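Local coordinates for protein dihydroxyacetone kinase (Citrobacter freundii, PDB 1UN8) that phosphorylates dihydroxyacetone with ATP and a divalent metal ion, the second step of the oxidative route of glycerol fermentation, acting as a homodimer, at residues Q96-N110 with R127-D139. Numbering follows the deposited sequence.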
loop_
_atom_site.group_PDB
_atom_site.type_symbol
_atom_site.label_atom_id
_atom_site.label_comp_id
_atom_site.label_asym_id
_atom_site.label_seq_id
_atom_site.Cartn_x
_atom_site.Cartn_y
_atom_site.Cartn_z
ATOM N N GLN A 96 12.604 30.798 -6.432
ATOM C CA GLN A 96 13.897 31.410 -6.706
ATOM C C GLN A 96 14.969 30.377 -7.031
ATOM O O GLN A 96 15.905 30.656 -7.785
ATOM C CB GLN A 96 14.374 32.195 -5.493
ATOM C CG GLN A 96 13.474 33.321 -5.076
ATOM C CD GLN A 96 14.267 34.442 -4.447
ATOM O OE1 GLN A 96 14.964 35.185 -5.146
ATOM N NE2 GLN A 96 14.187 34.561 -3.125
ATOM N N ALA A 97 14.836 29.190 -6.459
ATOM C CA ALA A 97 15.827 28.156 -6.659
ATOM C C ALA A 97 15.806 27.438 -7.998
ATOM O O ALA A 97 16.842 26.968 -8.460
ATOM C CB ALA A 97 15.716 27.145 -5.548
ATOM N N VAL A 98 14.642 27.359 -8.633
ATOM C CA VAL A 98 14.536 26.621 -9.884
ATOM C C VAL A 98 13.882 27.362 -11.028
ATOM O O VAL A 98 13.673 26.785 -12.101
ATOM C CB VAL A 98 13.731 25.313 -9.670
ATOM C CG1 VAL A 98 14.359 24.494 -8.569
ATOM C CG2 VAL A 98 12.280 25.639 -9.319
ATOM N N THR A 99 13.547 28.628 -10.813
ATOM C CA THR A 99 12.885 29.397 -11.854
ATOM C C THR A 99 13.809 30.345 -12.607
ATOM O O THR A 99 14.528 31.147 -12.001
ATOM C CB THR A 99 11.705 30.211 -11.275
ATOM O OG1 THR A 99 10.834 29.331 -10.558
ATOM C CG2 THR A 99 10.906 30.878 -12.396
ATOM N N GLY A 100 13.773 30.225 -13.935
ATOM C CA GLY A 100 14.557 31.073 -14.815
ATOM C C GLY A 100 13.622 32.070 -15.480
ATOM O O GLY A 100 12.460 32.200 -15.086
ATOM N N GLU A 101 14.109 32.775 -16.494
ATOM C CA GLU A 101 13.284 33.765 -17.172
ATOM C C GLU A 101 11.981 33.192 -17.708
ATOM O O GLU A 101 10.987 33.903 -17.820
ATOM C CB GLU A 101 14.074 34.418 -18.308
ATOM C CG GLU A 101 14.760 35.718 -17.907
ATOM C CD GLU A 101 15.790 36.181 -18.934
ATOM O OE1 GLU A 101 16.879 35.561 -19.010
ATOM O OE2 GLU A 101 15.506 37.161 -19.671
ATOM N N ALA A 102 11.983 31.902 -18.025
ATOM C CA ALA A 102 10.793 31.252 -18.567
ATOM C C ALA A 102 9.609 31.281 -17.598
ATOM O O ALA A 102 8.454 31.143 -18.016
ATOM C CB ALA A 102 11.118 29.807 -18.952
ATOM N N GLY A 103 9.900 31.460 -16.310
ATOM C CA GLY A 103 8.847 31.493 -15.309
ATOM C C GLY A 103 8.458 30.116 -14.778
ATOM O O GLY A 103 8.974 29.082 -15.230
ATOM N N CYS A 104 7.543 30.099 -13.813
ATOM C CA CYS A 104 7.082 28.847 -13.223
ATOM C C CYS A 104 5.586 28.827 -12.963
ATOM O O CYS A 104 4.954 29.863 -12.716
ATOM C CB CYS A 104 7.790 28.578 -11.901
ATOM S SG CYS A 104 7.242 29.667 -10.583
ATOM N N LEU A 105 5.033 27.621 -13.020
ATOM C CA LEU A 105 3.622 27.391 -12.769
ATOM C C LEU A 105 3.479 26.678 -11.425
ATOM O O LEU A 105 4.041 25.594 -11.223
ATOM C CB LEU A 105 3.030 26.517 -13.872
ATOM C CG LEU A 105 1.690 25.879 -13.518
ATOM C CD1 LEU A 105 0.673 26.988 -13.284
ATOM C CD2 LEU A 105 1.230 24.935 -14.628
ATOM N N LEU A 106 2.766 27.300 -10.494
ATOM C CA LEU A 106 2.531 26.674 -9.197
ATOM C C LEU A 106 1.225 25.870 -9.345
ATOM O O LEU A 106 0.203 26.410 -9.778
ATOM C CB LEU A 106 2.366 27.731 -8.100
ATOM C CG LEU A 106 3.513 28.718 -7.847
ATOM C CD1 LEU A 106 3.115 29.682 -6.732
ATOM C CD2 LEU A 106 4.797 27.982 -7.494
ATOM N N ILE A 107 1.264 24.575 -9.038
ATOM C CA ILE A 107 0.069 23.749 -9.106
ATOM C C ILE A 107 -0.338 23.502 -7.644
ATOM O O ILE A 107 0.362 22.794 -6.895
ATOM C CB ILE A 107 0.348 22.409 -9.798
ATOM C CG1 ILE A 107 0.902 22.662 -11.212
ATOM C CG2 ILE A 107 -0.954 21.564 -9.840
ATOM C CD1 ILE A 107 0.092 22.066 -12.328
ATOM N N VAL A 108 -1.462 24.083 -7.235
ATOM C CA VAL A 108 -1.919 23.955 -5.855
ATOM C C VAL A 108 -3.265 23.259 -5.647
ATOM O O VAL A 108 -4.256 23.605 -6.287
ATOM C CB VAL A 108 -1.994 25.343 -5.198
ATOM C CG1 VAL A 108 -2.477 25.228 -3.765
ATOM C CG2 VAL A 108 -0.625 25.990 -5.242
ATOM N N LYS A 109 -3.293 22.287 -4.734
ATOM C CA LYS A 109 -4.530 21.567 -4.415
ATOM C C LYS A 109 -5.422 22.557 -3.664
ATOM O O LYS A 109 -4.929 23.382 -2.898
ATOM C CB LYS A 109 -4.229 20.324 -3.563
ATOM C CG LYS A 109 -3.416 19.263 -4.307
ATOM C CD LYS A 109 -3.330 17.927 -3.550
ATOM C CE LYS A 109 -2.725 18.072 -2.157
ATOM N NZ LYS A 109 -1.404 18.746 -2.153
ATOM N N ASN A 110 -6.727 22.491 -3.893
ATOM C CA ASN A 110 -7.651 23.437 -3.269
ATOM C C ASN A 110 -7.798 23.359 -1.750
ATOM O O ASN A 110 -8.661 22.660 -1.236
ATOM C CB ASN A 110 -9.034 23.313 -3.913
ATOM C CG ASN A 110 -9.815 24.614 -3.872
ATOM O OD1 ASN A 110 -9.424 25.563 -3.191
ATOM N ND2 ASN A 110 -10.931 24.664 -4.606
ATOM N N ARG A 127 7.282 40.458 -7.337
ATOM C CA ARG A 127 7.965 41.699 -7.010
ATOM C C ARG A 127 9.464 41.557 -7.310
ATOM O O ARG A 127 10.165 42.545 -7.551
ATOM C CB ARG A 127 7.758 42.055 -5.539
ATOM C CG ARG A 127 8.624 43.208 -5.075
ATOM C CD ARG A 127 8.313 43.612 -3.651
ATOM N NE ARG A 127 9.298 44.564 -3.144
ATOM C CZ ARG A 127 10.549 44.245 -2.819
ATOM N NH1 ARG A 127 10.976 42.990 -2.944
ATOM N NH2 ARG A 127 11.382 45.177 -2.375
ATOM N N LEU A 128 9.948 40.319 -7.300
ATOM C CA LEU A 128 11.350 40.052 -7.567
ATOM C C LEU A 128 11.605 39.802 -9.051
ATOM O O LEU A 128 12.679 39.348 -9.441
ATOM C CB LEU A 128 11.823 38.855 -6.741
ATOM C CG LEU A 128 11.806 39.070 -5.224
ATOM C CD1 LEU A 128 12.089 37.747 -4.491
ATOM C CD2 LEU A 128 12.836 40.129 -4.857
ATOM N N GLY A 129 10.608 40.080 -9.880
ATOM C CA GLY A 129 10.796 39.909 -11.306
ATOM C C GLY A 129 10.516 38.555 -11.928
ATOM O O GLY A 129 10.590 38.410 -13.156
ATOM N N TYR A 130 10.197 37.554 -11.115
ATOM C CA TYR A 130 9.908 36.240 -11.679
ATOM C C TYR A 130 8.522 36.233 -12.310
ATOM O O TYR A 130 7.626 36.966 -11.877
ATOM C CB TYR A 130 9.954 35.155 -10.600
ATOM C CG TYR A 130 11.280 34.980 -9.902
ATOM C CD1 TYR A 130 11.580 35.703 -8.753
ATOM C CD2 TYR A 130 12.224 34.062 -10.374
ATOM C CE1 TYR A 130 12.786 35.519 -8.080
ATOM C CE2 TYR A 130 13.439 33.867 -9.709
ATOM C CZ TYR A 130 13.711 34.601 -8.559
ATOM O OH TYR A 130 14.900 34.432 -7.881
ATOM N N ASN A 131 8.348 35.423 -13.343
ATOM C CA ASN A 131 7.044 35.298 -13.977
ATOM C C ASN A 131 6.386 34.087 -13.333
ATOM O O ASN A 131 6.894 32.968 -13.436
ATOM C CB ASN A 131 7.177 35.079 -15.480
ATOM C CG ASN A 131 7.548 36.344 -16.215
ATOM O OD1 ASN A 131 7.286 36.471 -17.404
ATOM N ND2 ASN A 131 8.163 37.288 -15.512
ATOM N N VAL A 132 5.258 34.317 -12.668
ATOM C CA VAL A 132 4.563 33.245 -11.974
ATOM C C VAL A 132 3.082 33.130 -12.294
ATOM O O VAL A 132 2.389 34.129 -12.498
ATOM C CB VAL A 132 4.691 33.420 -10.452
ATOM C CG1 VAL A 132 4.248 32.148 -9.745
ATOM C CG2 VAL A 132 6.123 33.789 -10.093
ATOM N N GLU A 133 2.607 31.891 -12.332
ATOM C CA GLU A 133 1.201 31.608 -12.563
ATOM C C GLU A 133 0.790 30.526 -11.558
ATOM O O GLU A 133 1.596 29.667 -11.185
ATOM C CB GLU A 133 0.967 31.121 -13.992
ATOM C CG GLU A 133 1.080 32.201 -15.072
ATOM C CD GLU A 133 0.224 33.432 -14.795
ATOM O OE1 GLU A 133 -0.861 33.298 -14.190
ATOM O OE2 GLU A 133 0.635 34.538 -15.198
ATOM N N MET A 134 -0.457 30.578 -11.107
ATOM C CA MET A 134 -0.941 29.591 -10.155
ATOM C C MET A 134 -2.230 28.923 -10.615
ATOM O O MET A 134 -3.177 29.595 -11.021
ATOM C CB MET A 134 -1.174 30.240 -8.797
ATOM C CG MET A 134 -1.609 29.259 -7.742
ATOM S SD MET A 134 -1.517 29.950 -6.070
ATOM C CE MET A 134 -3.223 29.728 -5.620
ATOM N N LEU A 135 -2.261 27.596 -10.557
ATOM C CA LEU A 135 -3.451 26.847 -10.944
ATOM C C LEU A 135 -3.956 26.054 -9.745
ATOM O O LEU A 135 -3.308 25.103 -9.299
ATOM C CB LEU A 135 -3.147 25.880 -12.089
ATOM C CG LEU A 135 -4.302 24.923 -12.413
ATOM C CD1 LEU A 135 -5.490 25.743 -12.880
ATOM C CD2 LEU A 135 -3.904 23.904 -13.475
ATOM N N ILE A 136 -5.110 26.457 -9.216
ATOM C CA ILE A 136 -5.710 25.761 -8.079
ATOM C C ILE A 136 -6.518 24.574 -8.627
ATOM O O ILE A 136 -7.414 24.754 -9.466
ATOM C CB ILE A 136 -6.678 26.668 -7.266
ATOM C CG1 ILE A 136 -5.981 27.940 -6.780
ATOM C CG2 ILE A 136 -7.180 25.907 -6.051
ATOM C CD1 ILE A 136 -5.733 28.929 -7.868
ATOM N N VAL A 137 -6.200 23.366 -8.165
ATOM C CA VAL A 137 -6.907 22.171 -8.617
ATOM C C VAL A 137 -7.979 21.706 -7.619
ATOM O O VAL A 137 -7.687 21.473 -6.443
ATOM C CB VAL A 137 -5.923 21.018 -8.864
ATOM C CG1 VAL A 137 -6.648 19.843 -9.515
ATOM C CG2 VAL A 137 -4.789 21.495 -9.760
ATOM N N GLY A 138 -9.218 21.592 -8.098
ATOM C CA GLY A 138 -10.317 21.161 -7.252
ATOM C C GLY A 138 -11.103 20.105 -7.999
ATOM O O GLY A 138 -12.187 20.363 -8.506
ATOM N N ASP A 139 -10.548 18.901 -8.059
ATOM C CA ASP A 139 -11.172 17.807 -8.787
ATOM C C ASP A 139 -12.230 16.964 -8.067
ATOM O O ASP A 139 -12.958 16.214 -8.711
ATOM C CB ASP A 139 -10.074 16.892 -9.353
ATOM C CG ASP A 139 -9.203 16.272 -8.267
ATOM O OD1 ASP A 139 -8.658 17.011 -7.422
ATOM O OD2 ASP A 139 -9.056 15.032 -8.264
HETATM O O HOH W 1 10.489 33.995 -14.253
#
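Leu106 and Met134 lie side by side on strands 104-109 and 132-137, the two parallel strands of a beta-alpha-beta unit connected by helix 112-127; 132-137 is an edge strand of its sheet within this chain. Seven backbone hydrogen bonds join the strands in the regular parallel ladder, from Cys104 N to Asn131 O at 3.0 Å through to Asn110 N on Val137 O at 2.9 Å. Beyond the first rung, a water accepts from Asn131 N and donates to Gly100 O, bridging to the turn that leads into strand 104-109.

Apolar side chains pair on both faces. Cys104, Leu106 and Val108 share one face with Val132 and Met134, and there Val108 and Val132 touch helix 112-127. With CG1 swung to the far side of CB from the backbone N (chi1 -167°), Val132 reaches both Cys104 SG and Leu106 CG with that methyl at 4.0 Å. Met134 continues the row, its SD lying 4.1 Å from Val108 CG2, and also packs on Tyr467 of the second subunit. On the other face Leu105 CD1 meets Leu135 CB, and Ile107 CG2 lies against Val137 CG2 at 3.8 Å; Ile107 and Leu135 pack on helix 155-167, Leu105 and Leu135 on helix 172-184. Lys109, a substrate-binding residue, follows on this face, its NZ hydrogen-bonded to His65 NE2.

At the opposite end, Tyr130 lies against the end of helix 88-98. Thr99 O sits in the ring plane, at its CE2 edge. The Gln96 amide stands nearly perpendicular to the ring, 80° between planes; its NE2 is hydrogen-bonded to Ala344 O of the second subunit, while OE1 takes the Tyr130 OH proton on an in-plane lone pair at 2.8 Å.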